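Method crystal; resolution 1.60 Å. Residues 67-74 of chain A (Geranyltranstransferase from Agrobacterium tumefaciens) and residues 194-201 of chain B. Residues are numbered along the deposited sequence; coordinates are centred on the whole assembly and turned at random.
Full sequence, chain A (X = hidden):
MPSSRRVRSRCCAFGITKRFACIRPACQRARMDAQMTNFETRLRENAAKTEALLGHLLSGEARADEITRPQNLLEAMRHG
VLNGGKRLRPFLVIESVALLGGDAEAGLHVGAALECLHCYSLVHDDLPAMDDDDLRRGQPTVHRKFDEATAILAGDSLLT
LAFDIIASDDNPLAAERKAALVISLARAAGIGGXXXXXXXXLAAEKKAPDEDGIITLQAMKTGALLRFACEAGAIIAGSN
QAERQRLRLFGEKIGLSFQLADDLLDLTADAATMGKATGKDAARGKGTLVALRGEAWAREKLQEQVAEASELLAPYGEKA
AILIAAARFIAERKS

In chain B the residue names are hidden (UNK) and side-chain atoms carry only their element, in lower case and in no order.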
# COMPACT_ATOMS: atom_id res chain seq x y z
N ILE A 67 13.24 -3.17 -11.18
CA ILE A 67 14.47 -3.85 -11.53
C ILE A 67 14.15 -5.10 -12.36
O ILE A 67 14.61 -5.23 -13.52
CB ILE A 67 15.28 -4.14 -10.26
CG1 ILE A 67 15.73 -2.79 -9.66
CG2 ILE A 67 16.48 -4.99 -10.56
CD1 ILE A 67 16.13 -2.86 -8.24
N THR A 68 13.35 -6.00 -11.81
CA THR A 68 12.80 -7.13 -12.57
C THR A 68 11.53 -7.57 -11.85
O THR A 68 11.35 -7.19 -10.71
CB THR A 68 13.77 -8.31 -12.63
OG1 THR A 68 13.35 -9.25 -13.65
CG2 THR A 68 13.87 -9.00 -11.30
N ARG A 69 10.65 -8.32 -12.53
CA ARG A 69 9.45 -8.87 -11.89
C ARG A 69 9.62 -10.38 -11.69
O ARG A 69 9.56 -11.14 -12.66
CB ARG A 69 8.21 -8.58 -12.74
CG ARG A 69 7.86 -7.11 -12.80
CD ARG A 69 6.57 -6.85 -13.59
NE ARG A 69 6.07 -5.52 -13.30
CZ ARG A 69 4.80 -5.13 -13.41
NH1 ARG A 69 3.86 -5.95 -13.86
NH2 ARG A 69 4.48 -3.89 -13.06
N PRO A 70 9.87 -10.82 -10.44
CA PRO A 70 10.05 -12.26 -10.24
C PRO A 70 8.84 -13.05 -10.63
O PRO A 70 7.72 -12.72 -10.25
CB PRO A 70 10.34 -12.39 -8.74
CG PRO A 70 10.82 -11.05 -8.33
CD PRO A 70 10.08 -10.07 -9.20
N GLN A 71 9.06 -14.10 -11.40
CA GLN A 71 7.96 -14.74 -12.08
C GLN A 71 7.01 -15.46 -11.10
O GLN A 71 5.80 -15.41 -11.26
CB GLN A 71 8.50 -15.66 -13.18
CG GLN A 71 7.70 -15.56 -14.49
CD GLN A 71 6.46 -16.41 -14.46
OE1 GLN A 71 5.58 -16.31 -15.34
NE2 GLN A 71 6.39 -17.27 -13.46
N ASN A 72 7.55 -16.12 -10.07
CA ASN A 72 6.70 -16.87 -9.15
C ASN A 72 5.77 -15.94 -8.37
O ASN A 72 4.56 -16.18 -8.26
CB ASN A 72 7.52 -17.73 -8.18
CG ASN A 72 6.66 -18.65 -7.35
OD1 ASN A 72 6.09 -19.62 -7.87
ND2 ASN A 72 6.53 -18.33 -6.06
N LEU A 73 6.32 -14.86 -7.84
CA LEU A 73 5.50 -13.87 -7.13
C LEU A 73 4.44 -13.27 -8.06
O LEU A 73 3.28 -13.09 -7.68
CB LEU A 73 6.38 -12.77 -6.55
CG LEU A 73 5.63 -11.68 -5.78
CD1 LEU A 73 4.79 -12.28 -4.66
CD2 LEU A 73 6.62 -10.63 -5.26
N LEU A 74 4.83 -12.94 -9.28
CA LEU A 74 3.89 -12.41 -10.26
C LEU A 74 2.77 -13.41 -10.56
O LEU A 74 1.62 -13.05 -10.63
CB LEU A 74 4.66 -11.98 -11.52
CG LEU A 74 3.96 -11.14 -12.57
CD1 LEU A 74 3.41 -9.88 -11.96
CD2 LEU A 74 4.93 -10.83 -13.73
N UNK B 194 11.20 -3.81 -3.43
CA UNK B 194 11.42 -4.47 -2.13
C UNK B 194 10.71 -5.83 -2.02
O UNK B 194 11.34 -6.83 -1.69
c UNK B 194 10.97 -3.55 -0.99
s UNK B 194 10.42 -3.08 1.71
c UNK B 194 11.34 -4.01 0.40
c UNK B 194 8.71 -3.71 1.38
N UNK B 195 9.40 -5.85 -2.29
CA UNK B 195 8.61 -7.08 -2.12
C UNK B 195 9.12 -8.18 -3.04
O UNK B 195 9.24 -9.34 -2.65
c UNK B 195 7.10 -6.83 -2.33
N UNK B 196 9.43 -7.81 -4.27
CA UNK B 196 10.02 -8.76 -5.22
C UNK B 196 11.36 -9.27 -4.74
O UNK B 196 11.69 -10.45 -4.91
N UNK B 197 12.16 -8.37 -4.17
CA UNK B 197 13.45 -8.77 -3.60
C UNK B 197 13.31 -9.77 -2.47
O UNK B 197 14.10 -10.70 -2.35
N UNK B 198 12.29 -9.59 -1.65
CA UNK B 198 12.04 -10.53 -0.56
C UNK B 198 11.66 -11.88 -1.13
O UNK B 198 12.13 -12.90 -0.65
c UNK B 198 10.93 -10.04 0.35
c UNK B 198 10.04 -8.24 1.79
n UNK B 198 9.88 -8.76 3.00
c UNK B 198 11.22 -8.74 1.02
o UNK B 198 9.26 -7.41 1.32
N UNK B 199 10.85 -11.87 -2.19
CA UNK B 199 10.53 -13.13 -2.87
C UNK B 199 11.79 -13.81 -3.43
O UNK B 199 11.93 -15.03 -3.33
c UNK B 199 9.53 -12.90 -3.97
N UNK B 200 12.69 -13.02 -4.03
CA UNK B 200 13.92 -13.60 -4.58
C UNK B 200 14.82 -14.12 -3.47
O UNK B 200 15.50 -15.14 -3.63
c UNK B 200 13.96 -12.29 -6.80
c UNK B 200 13.93 -13.53 -7.67
c UNK B 200 14.65 -11.15 -7.52
c UNK B 200 14.65 -12.58 -5.47
N UNK B 201 14.79 -13.45 -2.33
CA UNK B 201 15.63 -13.84 -1.20
C UNK B 201 15.19 -15.19 -0.62
O UNK B 201 16.00 -16.08 -0.36
c UNK B 201 15.62 -12.74 -0.15
o UNK B 201 16.33 -12.76 2.10
c UNK B 201 16.68 -12.93 0.91
o UNK B 201 17.84 -13.25 0.57

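Position 194 carries four side-chain atoms, three carbons and one sulfur, in an unbranched chain. The sulfur sits between the second carbon and the last one, which makes a thioether. None of these atoms reaches chain A. The residue is Met194(B).

Position 195 has a single side-chain carbon. It points sideways, and the contact here is made by the backbone instead: CD2 of Leu73(A) lies 3.9 Å from the backbone O of position 195. One carbon means Ala195(B).

Position 196 has no side-chain atoms. Its bare CA lies 3.9 Å from CD2 of Leu73(A), and its backbone O lies 3.6 Å from CG of Pro70(A). A CB placed here would come within 3.3 Å of CD of Pro70(A), a tight fit. The residue is Gly196(B).

Position 197 also lacks side-chain atoms. A CB here would point away from chain A and meet nothing of it, but it would stand 3.3 Å from the backbone O of Met194(B). The residue is Gly197(B).

Position 198 has three carbons in a row, the third bearing one oxygen and one nitrogen. This is a carboxamide on a two-carbon arm. It makes no contact with chain A. The residue is Gln198(B).

Position 199 has one side-chain carbon, directed toward chain A. This CB lies 3.9 Å from CD2 of Leu73(A), an apolar contact. The residue is Ala199(B).

Position 200 has four carbons, forked at the second. The CA-to-CB bond points sideways, but the end of the side chain comes nearer to chain A. The forked carbon lies 3.7 Å from CG of Pro70(A). The residue is Leu200(B), with chi1 m and chi2 t. Its CD1 also lies 4.4 Å from CG2 of Thr68(A).

Position 201 has two carbons, the second carrying two oxygens. This is a carboxylate on a short arm, out of reach of chain A. The residue is Asp201(B).

The contact works by apolar packing, with no hydrogen bond across the stretches. Pro70(A), at the N-cap position of its helix, sets its ring against Gly196(B) and Leu200(B). One turn separates these two residues, and the backbone N of Leu200(B) bonds to the O of Gly196(B) at 2.9 Å. Leu73(A) places CD2 near Ala195(B), Gly196(B) and Ala199(B). The absence of a side chain at Gly196(B) leaves room for the ring of Pro70(A), since a CB there would lie 3.3 Å from CD of Pro70(A). The buried surface is modest, 231 Å² over both sides.

Chain B (194-201) MAGGQALD
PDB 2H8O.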